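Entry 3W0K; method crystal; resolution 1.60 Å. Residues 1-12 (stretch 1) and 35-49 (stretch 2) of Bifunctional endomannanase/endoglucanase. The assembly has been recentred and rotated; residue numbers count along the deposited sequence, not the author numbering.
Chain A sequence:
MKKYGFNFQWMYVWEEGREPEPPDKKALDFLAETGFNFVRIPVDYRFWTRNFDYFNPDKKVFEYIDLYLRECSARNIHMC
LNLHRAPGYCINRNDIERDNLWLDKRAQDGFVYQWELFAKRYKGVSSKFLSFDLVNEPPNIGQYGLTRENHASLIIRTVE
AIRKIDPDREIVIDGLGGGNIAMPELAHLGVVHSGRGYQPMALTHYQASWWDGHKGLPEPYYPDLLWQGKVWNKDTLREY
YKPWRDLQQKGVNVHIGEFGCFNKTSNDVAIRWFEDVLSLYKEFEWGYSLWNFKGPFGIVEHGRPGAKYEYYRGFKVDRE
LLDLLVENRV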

ATOM      1  N   MET A   1      19.271  -1.365  -3.796  1.00 27.39           N
ATOM      2  CA  MET A   1      18.664  -2.086  -2.639  1.00 24.94           C
ATOM      3  C   MET A   1      17.141  -2.068  -2.721  1.00 22.86           C
ATOM      4  O   MET A   1      16.528  -1.003  -2.830  1.00 24.86           O
ATOM      5  CB  MET A   1      19.130  -1.463  -1.326  1.00 26.37           C
ATOM      6  N   LYS A   2      16.537  -3.251  -2.670  1.00 19.44           N
ATOM      7  CA  LYS A   2      15.085  -3.370  -2.738  1.00 15.81           C
ATOM      8  C   LYS A   2      14.443  -2.941  -1.422  1.00 13.78           C
ATOM      9  O   LYS A   2      15.058  -3.037  -0.356  1.00 13.44           O
ATOM     10  CB  LYS A   2      14.674  -4.802  -3.087  1.00 17.34           C
ATOM     11  CG  LYS A   2      15.279  -5.328  -4.378  1.00 20.24           C
ATOM     12  CD  LYS A   2      14.929  -4.454  -5.565  1.00 21.62           C
ATOM     13  CE  LYS A   2      15.658  -4.921  -6.812  1.00 22.87           C
ATOM     14  NZ  LYS A   2      15.330  -4.074  -7.991  1.00 26.75           N
ATOM     15  N   LYS A   3      13.205  -2.467  -1.511  1.00 10.60           N
ATOM     16  CA  LYS A   3      12.466  -1.993  -0.345  1.00 10.44           C
ATOM     17  C   LYS A   3      11.607  -3.067   0.306  1.00 10.29           C
ATOM     18  O   LYS A   3      10.699  -3.618  -0.323  1.00  9.49           O
ATOM     19  CB  LYS A   3      11.601  -0.796  -0.741  1.00 11.37           C
ATOM     20  CG  LYS A   3      12.414   0.438  -1.086  1.00 11.95           C
ATOM     21  CD  LYS A   3      11.572   1.490  -1.782  1.00 12.78           C
ATOM     22  CE  LYS A   3      12.359   2.779  -1.970  1.00 13.69           C
ATOM     23  NZ  LYS A   3      13.588   2.582  -2.791  1.00 19.28           N
ATOM     24  N   TYR A   4      11.884  -3.340   1.578  1.00  9.62           N
ATOM     25  CA  TYR A   4      11.143  -4.344   2.340  1.00 10.25           C
ATOM     26  C   TYR A   4      10.665  -3.746   3.647  1.00 10.22           C
ATOM     27  O   TYR A   4      11.457  -3.204   4.421  1.00  9.49           O
ATOM     28  CB  TYR A   4      12.028  -5.552   2.645  1.00 10.62           C
ATOM     29  CG  TYR A   4      12.577  -6.220   1.417  1.00 10.74           C
ATOM     30  CD1 TYR A   4      11.780  -7.059   0.645  1.00 10.10           C
ATOM     31  CD2 TYR A   4      13.893  -6.001   1.016  1.00 10.63           C
ATOM     32  CE1 TYR A   4      12.280  -7.668  -0.503  1.00 11.12           C
ATOM     33  CE2 TYR A   4      14.403  -6.602  -0.126  1.00 11.35           C
ATOM     34  CZ  TYR A   4      13.594  -7.431  -0.879  1.00 12.91           C
ATOM     35  OH  TYR A   4      14.104  -8.025  -2.004  1.00 14.22           O
ATOM     36  N   GLY A   5       9.373  -3.862   3.915  1.00  9.66           N
ATOM     37  CA  GLY A   5       8.872  -3.298   5.146  1.00  9.90           C
ATOM     38  C   GLY A   5       7.424  -3.560   5.471  1.00  9.08           C
ATOM     39  O   GLY A   5       6.870  -4.620   5.162  1.00  9.33           O
ATOM     40  N   PHE A   6       6.812  -2.559   6.096  1.00  8.35           N
ATOM     41  CA  PHE A   6       5.432  -2.647   6.543  1.00  8.72           C
ATOM     42  C   PHE A   6       4.682  -1.339   6.375  1.00  8.53           C
ATOM     43  O   PHE A   6       5.281  -0.262   6.289  1.00  9.66           O
ATOM     44  CB  PHE A   6       5.398  -2.971   8.046  1.00  9.49           C
ATOM     45  CG  PHE A   6       6.062  -4.265   8.416  1.00  9.60           C
ATOM     46  CD1 PHE A   6       5.306  -5.420   8.583  1.00 10.28           C
ATOM     47  CD2 PHE A   6       7.441  -4.333   8.587  1.00 10.40           C
ATOM     48  CE1 PHE A   6       5.916  -6.627   8.913  1.00 10.45           C
ATOM     49  CE2 PHE A   6       8.065  -5.535   8.916  1.00 10.65           C
ATOM     50  CZ  PHE A   6       7.298  -6.687   9.080  1.00 11.31           C
ATOM     51  N   ASN A   7       3.360  -1.449   6.315  1.00  8.66           N
ATOM     52  CA  ASN A   7       2.501  -0.274   6.268  1.00  9.18           C
ATOM     53  C   ASN A   7       2.151  -0.004   7.734  1.00  9.96           C
ATOM     54  O   ASN A   7       2.034  -0.941   8.533  1.00  9.60           O
ATOM     55  CB  ASN A   7       1.189  -0.566   5.535  1.00  8.27           C
ATOM     56  CG  ASN A   7       1.334  -0.586   4.032  1.00  9.70           C
ATOM     57  OD1 ASN A   7       0.908   0.346   3.352  1.00  8.78           O
ATOM     58  ND2 ASN A   7       1.865  -1.682   3.496  1.00  9.79           N
ATOM     59  N   PHE A   8       2.021   1.270   8.090  1.00  8.82           N
ATOM     60  CA  PHE A   8       1.634   1.660   9.439  1.00  9.27           C
ATOM     61  C   PHE A   8       0.422   2.566   9.311  1.00  9.43           C
ATOM     62  O   PHE A   8       0.375   3.436   8.442  1.00  8.99           O
ATOM     63  CB  PHE A   8       2.781   2.341  10.184  1.00  9.64           C
ATOM     64  CG  PHE A   8       3.789   1.373  10.743  1.00  8.42           C
ATOM     65  CD1 PHE A   8       3.520   0.674  11.915  1.00 10.60           C
ATOM     66  CD2 PHE A   8       4.994   1.146  10.084  1.00  9.81           C
ATOM     67  CE1 PHE A   8       4.437  -0.240  12.427  1.00 10.02           C
ATOM     68  CE2 PHE A   8       5.919   0.235  10.584  1.00 10.09           C
ATOM     69  CZ  PHE A   8       5.638  -0.460  11.762  1.00  9.60           C
ATOM     70  N   GLN A   9      -0.559   2.337  10.177  1.00  8.80           N
ATOM     71  CA  GLN A   9      -1.822   3.058  10.152  1.00  9.30           C
ATOM     72  C   GLN A   9      -1.958   4.222  11.143  1.00  9.44           C
ATOM     73  O   GLN A   9      -3.067   4.552  11.576  1.00 10.63           O
ATOM     74  CB  GLN A   9      -2.955   2.038  10.346  1.00 10.47           C
ATOM     75  CG  GLN A   9      -3.139   1.041   9.173  1.00 10.16           C
ATOM     76  CD  GLN A   9      -2.018   0.005   9.029  1.00 10.80           C
ATOM     77  OE1 GLN A   9      -1.578  -0.300   7.915  1.00 13.56           O
ATOM     78  NE2 GLN A   9      -1.581  -0.559  10.144  1.00  7.10           N
ATOM     79  N   TRP A  10      -0.844   4.896  11.419  1.00  9.28           N
ATOM     80  CA  TRP A  10      -0.813   6.013  12.366  1.00  9.60           C
ATOM     81  C   TRP A  10      -1.742   7.186  12.045  1.00 10.42           C
ATOM     82  O   TRP A  10      -2.223   7.858  12.955  1.00 11.24           O
ATOM     83  CB  TRP A  10       0.620   6.522  12.532  1.00  9.55           C
ATOM     84  CG  TRP A  10       1.613   5.446  12.877  1.00  9.84           C
ATOM     85  CD1 TRP A  10       1.383   4.313  13.606  1.00 10.75           C
ATOM     86  CD2 TRP A  10       2.993   5.408  12.502  1.00 11.00           C
ATOM     87  NE1 TRP A  10       2.538   3.573  13.708  1.00 11.01           N
ATOM     88  CE2 TRP A  10       3.541   4.222  13.040  1.00 11.47           C
ATOM     89  CE3 TRP A  10       3.823   6.264  11.764  1.00 11.39           C
ATOM     90  CZ2 TRP A  10       4.883   3.869  12.863  1.00 11.44           C
ATOM     91  CZ3 TRP A  10       5.158   5.912  11.587  1.00 11.54           C
ATOM     92  CH2 TRP A  10       5.673   4.724  12.134  1.00 11.79           C
ATOM     93  N   MET A  11      -1.996   7.426  10.760  1.00 10.19           N
ATOM     94  CA  MET A  11      -2.873   8.522  10.329  1.00 10.67           C
ATOM     95  C   MET A  11      -3.756   7.984   9.201  1.00 10.66           C
ATOM     96  O   MET A  11      -4.119   8.696   8.260  1.00 10.13           O
ATOM     97  CB  MET A  11      -2.022   9.702   9.832  1.00 13.09           C
ATOM     98  CG  MET A  11      -2.790  11.004   9.655  1.00 13.63           C
ATOM     99  SD  MET A  11      -1.820  12.349   8.917  1.00 19.41           S
ATOM    100  CE  MET A  11      -0.576  12.511  10.101  1.00 15.33           C
ATOM    101  N   TYR A  12      -4.164   6.732   9.371  1.00  9.54           N
ATOM    102  CA  TYR A  12      -4.957   5.992   8.395  1.00  9.37           C
ATOM    103  C   TYR A  12      -6.419   6.394   8.183  1.00  8.97           C
ATOM    104  O   TYR A  12      -6.851   6.571   7.044  1.00 10.76           O
ATOM    105  CB  TYR A  12      -4.853   4.505   8.744  1.00  9.08           C
ATOM    106  CG  TYR A  12      -5.538   3.562   7.793  1.00  9.59           C
ATOM    107  CD1 TYR A  12      -5.326   3.644   6.419  1.00  8.86           C
ATOM    108  CD2 TYR A  12      -6.383   2.565   8.273  1.00 10.38           C
ATOM    109  CE1 TYR A  12      -5.939   2.760   5.550  1.00  9.58           C
ATOM    110  CE2 TYR A  12      -7.001   1.670   7.410  1.00  9.35           C
ATOM    111  CZ  TYR A  12      -6.776   1.774   6.048  1.00 11.47           C
ATOM    112  OH  TYR A  12      -7.399   0.902   5.188  1.00 12.09           O
TER
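Stretch 2, residues 35-49: GFNFVRIPVDYRFWT

How does stretch 2 begin its approach? Residues 35 to 37 are loop, and Phe36 offers a ring face to the edge of Phe6, with centroids 4.8 Å apart and planes at 59°. Asn37 then uses both ends of its amide: ND2 donates to Lys2 O at 3.1 Å, while OD1 accepts from Tyr4 N at 2.8 Å. Asn37 N also donates to Tyr4 O, at 2.9 Å, so backbone and side chain together hold this loop residue to stretch 1.

How do the strands run? Strand 38-44 runs parallel to the strand of stretch 1 that ends at Asn7, the two directions 25° apart (signed crossing angle -25°) and the axes approaching to 4.7 Å. Phe38 pairs with Gly5, Val39 with Phe6 and Arg40 with Asn7. Phe38 O accepts from Phe6 N at 3.2 Å and lies 3.0 Å from Gly5 CA, where a CB would collide with it. Val39 shares a sheet face with Phe6, its CG2 3.8 Å from Phe8 CE2. Next, Arg40 N donates to Phe6 O (3.1 Å), and Arg40 O accepts from Phe8 N (3.0 Å). On the face of Asn7, the extended Arg40 side chain donates from NH1 to Asn7 OD1 at 2.9 Å.

What happens where direct pairing lapses? Ile41 CD1 packs 3.7 Å from Trp10 CZ3 and 3.9 Å from Phe8 CB. Pro42 has no amide hydrogen to give; its CD lies 3.3 Å from Phe8 O. Water 1 bridges the gap, donating to Phe8 O (2.9 Å) and Pro42 O (2.8 Å) and accepting from Met11 N (2.9 Å).

How does the contact close? Val43 CG1 meets Met11 CB at 3.8 Å, and Asp44 N donates to Met11 O at 3.0 Å. In the 3-10 segment, Phe47 points toward stretch 1, its ring face under Met11 CG, 3.7 Å from the ring centroid. Trp48 CZ3 reaches Met11 SD at 4.1 Å.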

ATOM      1  N   GLY A  35      16.510  -5.833   9.666  1.00 12.94           N
ATOM      2  CA  GLY A  35      16.833  -5.604   8.268  1.00 12.91           C
ATOM      3  C   GLY A  35      15.811  -4.978   7.337  1.00 12.46           C
ATOM      4  O   GLY A  35      16.064  -4.899   6.134  1.00 15.14           O
ATOM      5  N   PHE A  36      14.658  -4.571   7.858  1.00 11.41           N
ATOM      6  CA  PHE A  36      13.647  -3.928   7.018  1.00 11.31           C
ATOM      7  C   PHE A  36      14.073  -2.477   6.814  1.00 11.84           C
ATOM      8  O   PHE A  36      14.691  -1.879   7.696  1.00 13.58           O
ATOM      9  CB  PHE A  36      12.262  -4.026   7.656  1.00 11.58           C
ATOM     10  CG  PHE A  36      11.745  -5.435   7.749  1.00 13.87           C
ATOM     11  CD1 PHE A  36      11.082  -6.020   6.674  1.00 13.55           C
ATOM     12  CD2 PHE A  36      11.932  -6.183   8.908  1.00 14.16           C
ATOM     13  CE1 PHE A  36      10.610  -7.329   6.750  1.00 15.39           C
ATOM     14  CE2 PHE A  36      11.465  -7.493   8.994  1.00 15.76           C
ATOM     15  CZ  PHE A  36      10.803  -8.068   7.915  1.00 15.75           C
ATOM     16  N   ASN A  37      13.737  -1.914   5.657  1.00 10.54           N
ATOM     17  CA  ASN A  37      14.149  -0.552   5.324  1.00 10.93           C
ATOM     18  C   ASN A  37      13.055   0.271   4.656  1.00 11.35           C
ATOM     19  O   ASN A  37      13.342   1.280   4.005  1.00 10.20           O
ATOM     20  CB  ASN A  37      15.333  -0.635   4.358  1.00 10.96           C
ATOM     21  CG  ASN A  37      14.988  -1.390   3.076  1.00 13.46           C
ATOM     22  OD1 ASN A  37      13.818  -1.670   2.799  1.00 10.90           O
ATOM     23  ND2 ASN A  37      16.007  -1.729   2.297  1.00 16.45           N
ATOM     24  N   PHE A  38      11.806  -0.135   4.840  1.00  9.72           N
ATOM     25  CA  PHE A  38      10.701   0.550   4.184  1.00  9.75           C
ATOM     26  C   PHE A  38       9.445   0.624   5.033  1.00  9.53           C
ATOM     27  O   PHE A  38       9.062  -0.340   5.692  1.00  9.68           O
ATOM     28  CB  PHE A  38      10.401  -0.176   2.862  1.00  8.74           C
ATOM     29  CG  PHE A  38       9.228   0.378   2.095  1.00  8.73           C
ATOM     30  CD1 PHE A  38       9.407   1.404   1.176  1.00  9.90           C
ATOM     31  CD2 PHE A  38       7.953  -0.165   2.254  1.00  8.84           C
ATOM     32  CE1 PHE A  38       8.331   1.882   0.418  1.00 10.29           C
ATOM     33  CE2 PHE A  38       6.876   0.305   1.503  1.00  9.82           C
ATOM     34  CZ  PHE A  38       7.069   1.332   0.582  1.00  9.20           C
ATOM     35  N   VAL A  39       8.813   1.793   5.005  1.00  8.33           N
ATOM     36  CA  VAL A  39       7.572   2.032   5.723  1.00 10.25           C
ATOM     37  C   VAL A  39       6.638   2.814   4.809  1.00 10.11           C
ATOM     38  O   VAL A  39       7.050   3.792   4.187  1.00 11.80           O
ATOM     39  CB  VAL A  39       7.819   2.832   7.033  1.00 11.00           C
ATOM     40  CG1 VAL A  39       6.555   3.520   7.504  1.00 14.15           C
ATOM     41  CG2 VAL A  39       8.307   1.894   8.121  1.00 10.54           C
ATOM     42  N   ARG A  40       5.415   2.316   4.648  1.00  9.49           N
ATOM     43  CA  ARG A  40       4.419   3.009   3.842  1.00  8.62           C
ATOM     44  C   ARG A  40       3.415   3.585   4.829  1.00  8.69           C
ATOM     45  O   ARG A  40       2.978   2.899   5.756  1.00  8.95           O
ATOM     46  CB  ARG A  40       3.727   2.065   2.857  1.00  8.70           C
ATOM     47  CG  ARG A  40       2.643   2.746   2.010  1.00  8.81           C
ATOM     48  CD  ARG A  40       2.211   1.841   0.877  1.00  7.05           C
ATOM     49  NE  ARG A  40       1.170   2.416   0.018  1.00  8.08           N
ATOM     50  CZ  ARG A  40      -0.128   2.141   0.115  1.00  7.08           C
ATOM     51  NH1 ARG A  40      -0.568   1.322   1.056  1.00  9.16           N
ATOM     52  NH2 ARG A  40      -0.969   2.571  -0.823  1.00  7.67           N
ATOM     53  N   ILE A  41       3.085   4.860   4.649  1.00  8.24           N
ATOM     54  CA  ILE A  41       2.156   5.546   5.533  1.00  8.32           C
ATOM     55  C   ILE A  41       0.914   6.024   4.778  1.00  7.93           C
ATOM     56  O   ILE A  41       0.921   7.105   4.186  1.00  8.61           O
ATOM     57  CB  ILE A  41       2.838   6.769   6.208  1.00  8.96           C
ATOM     58  CG1 ILE A  41       4.133   6.345   6.911  1.00 10.58           C
ATOM     59  CG2 ILE A  41       1.894   7.412   7.221  1.00 10.93           C
ATOM     60  CD1 ILE A  41       3.919   5.457   8.116  1.00 14.03           C
ATOM     61  N   PRO A  42      -0.147   5.200   4.744  1.00  7.70           N
ATOM     62  CA  PRO A  42      -1.393   5.564   4.052  1.00  7.71           C
ATOM     63  C   PRO A  42      -2.189   6.508   4.954  1.00  7.97           C
ATOM     64  O   PRO A  42      -2.541   6.144   6.074  1.00  9.05           O
ATOM     65  CB  PRO A  42      -2.088   4.213   3.877  1.00  8.82           C
ATOM     66  CG  PRO A  42      -1.643   3.447   5.095  1.00 10.25           C
ATOM     67  CD  PRO A  42      -0.175   3.793   5.184  1.00  9.31           C
ATOM     68  N   VAL A  43      -2.470   7.716   4.470  1.00  8.09           N
ATOM     69  CA  VAL A  43      -3.181   8.700   5.286  1.00  8.51           C
ATOM     70  C   VAL A  43      -4.538   9.169   4.760  1.00  9.68           C
ATOM     71  O   VAL A  43      -4.839   9.044   3.574  1.00 10.69           O
ATOM     72  CB  VAL A  43      -2.288   9.940   5.584  1.00  8.72           C
ATOM     73  CG1 VAL A  43      -0.948   9.498   6.167  1.00  9.90           C
ATOM     74  CG2 VAL A  43      -2.069  10.772   4.326  1.00  9.48           C
ATOM     75  N   ASP A  44      -5.335   9.717   5.675  1.00  9.24           N
ATOM     76  CA  ASP A  44      -6.676  10.238   5.402  1.00  9.31           C
ATOM     77  C   ASP A  44      -6.557  11.768   5.393  1.00  9.12           C
ATOM     78  O   ASP A  44      -6.233  12.371   6.416  1.00  9.08           O
ATOM     79  CB  ASP A  44      -7.607   9.775   6.538  1.00  9.71           C
ATOM     80  CG  ASP A  44      -9.070  10.117   6.307  1.00  9.63           C
ATOM     81  OD1 ASP A  44      -9.385  11.085   5.587  1.00  9.96           O
ATOM     82  OD2 ASP A  44      -9.919   9.408   6.884  1.00 10.93           O
ATOM     83  N   TYR A  45      -6.828  12.391   4.245  1.00  9.29           N
ATOM     84  CA  TYR A  45      -6.719  13.848   4.122  1.00  9.89           C
ATOM     85  C   TYR A  45      -7.626  14.631   5.071  1.00 10.29           C
ATOM     86  O   TYR A  45      -7.398  15.819   5.305  1.00  9.56           O
ATOM     87  CB  TYR A  45      -6.949  14.299   2.669  1.00  9.35           C
ATOM     88  CG  TYR A  45      -8.400  14.440   2.259  1.00 10.97           C
ATOM     89  CD1 TYR A  45      -9.030  15.683   2.286  1.00 11.48           C
ATOM     90  CD2 TYR A  45      -9.141  13.337   1.842  1.00 10.25           C
ATOM     91  CE1 TYR A  45     -10.365  15.828   1.912  1.00 12.13           C
ATOM     92  CE2 TYR A  45     -10.478  13.470   1.461  1.00 10.09           C
ATOM     93  CZ  TYR A  45     -11.081  14.719   1.500  1.00 11.75           C
ATOM     94  OH  TYR A  45     -12.398  14.868   1.130  1.00 12.34           O
ATOM     95  N   ARG A  46      -8.645  13.971   5.618  1.00 10.73           N
ATOM     96  CA  ARG A  46      -9.563  14.639   6.539  1.00 10.16           C
ATOM     97  C   ARG A  46      -8.899  15.008   7.866  1.00 11.29           C
ATOM     98  O   ARG A  46      -9.440  15.802   8.638  1.00 12.03           O
ATOM     99  CB  ARG A  46     -10.813  13.793   6.772  1.00 11.80           C
ATOM    100  CG  ARG A  46     -11.685  13.655   5.537  1.00 12.38           C
ATOM    101  CD  ARG A  46     -12.884  12.782   5.830  1.00 12.00           C
ATOM    102  NE  ARG A  46     -12.465  11.451   6.255  1.00 12.46           N
ATOM    103  CZ  ARG A  46     -13.272  10.542   6.788  1.00 12.93           C
ATOM    104  NH1 ARG A  46     -14.559  10.813   6.969  1.00 16.20           N
ATOM    105  NH2 ARG A  46     -12.791   9.358   7.137  1.00 14.62           N
ATOM    106  N   PHE A  47      -7.726  14.437   8.133  1.00 10.60           N
ATOM    107  CA  PHE A  47      -7.001  14.774   9.355  1.00 10.76           C
ATOM    108  C   PHE A  47      -6.571  16.243   9.327  1.00 11.34           C
ATOM    109  O   PHE A  47      -6.364  16.848  10.377  1.00 12.14           O
ATOM    110  CB  PHE A  47      -5.766  13.886   9.531  1.00 10.74           C
ATOM    111  CG  PHE A  47      -6.029  12.617  10.294  1.00 10.56           C
ATOM    112  CD1 PHE A  47      -6.180  12.640  11.678  1.00 10.98           C
ATOM    113  CD2 PHE A  47      -6.088  11.392   9.637  1.00 10.72           C
ATOM    114  CE1 PHE A  47      -6.386  11.459  12.397  1.00 11.13           C
ATOM    115  CE2 PHE A  47      -6.292  10.206  10.346  1.00  9.81           C
ATOM    116  CZ  PHE A  47      -6.440  10.241  11.729  1.00 11.66           C
ATOM    117  N   TRP A  48      -6.450  16.814   8.129  1.00 10.56           N
ATOM    118  CA  TRP A  48      -6.037  18.210   7.990  1.00 11.21           C
ATOM    119  C   TRP A  48      -6.983  19.032   7.120  1.00 12.81           C
ATOM    120  O   TRP A  48      -6.724  20.206   6.851  1.00 12.46           O
ATOM    121  CB  TRP A  48      -4.609  18.290   7.426  1.00 12.12           C
ATOM    122  CG  TRP A  48      -4.456  17.778   6.010  1.00 10.90           C
ATOM    123  CD1 TRP A  48      -4.756  18.452   4.860  1.00 11.14           C
ATOM    124  CD2 TRP A  48      -3.928  16.508   5.600  1.00 10.47           C
ATOM    125  NE1 TRP A  48      -4.447  17.688   3.766  1.00 11.59           N
ATOM    126  CE2 TRP A  48      -3.936  16.490   4.189  1.00 10.71           C
ATOM    127  CE3 TRP A  48      -3.446  15.387   6.289  1.00 10.71           C
ATOM    128  CZ2 TRP A  48      -3.477  15.394   3.449  1.00 11.12           C
ATOM    129  CZ3 TRP A  48      -2.989  14.298   5.555  1.00  9.56           C
ATOM    130  CH2 TRP A  48      -3.008  14.312   4.147  1.00  9.64           C
ATOM    131  N   THR A  49      -8.085  18.419   6.695  1.00 12.97           N
ATOM    132  CA  THR A  49      -9.052  19.099   5.837  1.00 13.02           C
ATOM    133  C   THR A  49     -10.458  18.980   6.401  1.00 13.95           C
ATOM    134  O   THR A  49     -10.963  17.876   6.604  1.00 14.66           O
ATOM    135  CB  THR A  49      -9.058  18.485   4.425  1.00 12.79           C
ATOM    136  OG1 THR A  49      -7.716  18.382   3.938  1.00 12.09           O
ATOM    137  CG2 THR A  49      -9.884  19.339   3.466  1.00 12.63           C
TER
HETATM  138  O   HOH W   1      -1.090   5.893   8.448  1.00  9.85           O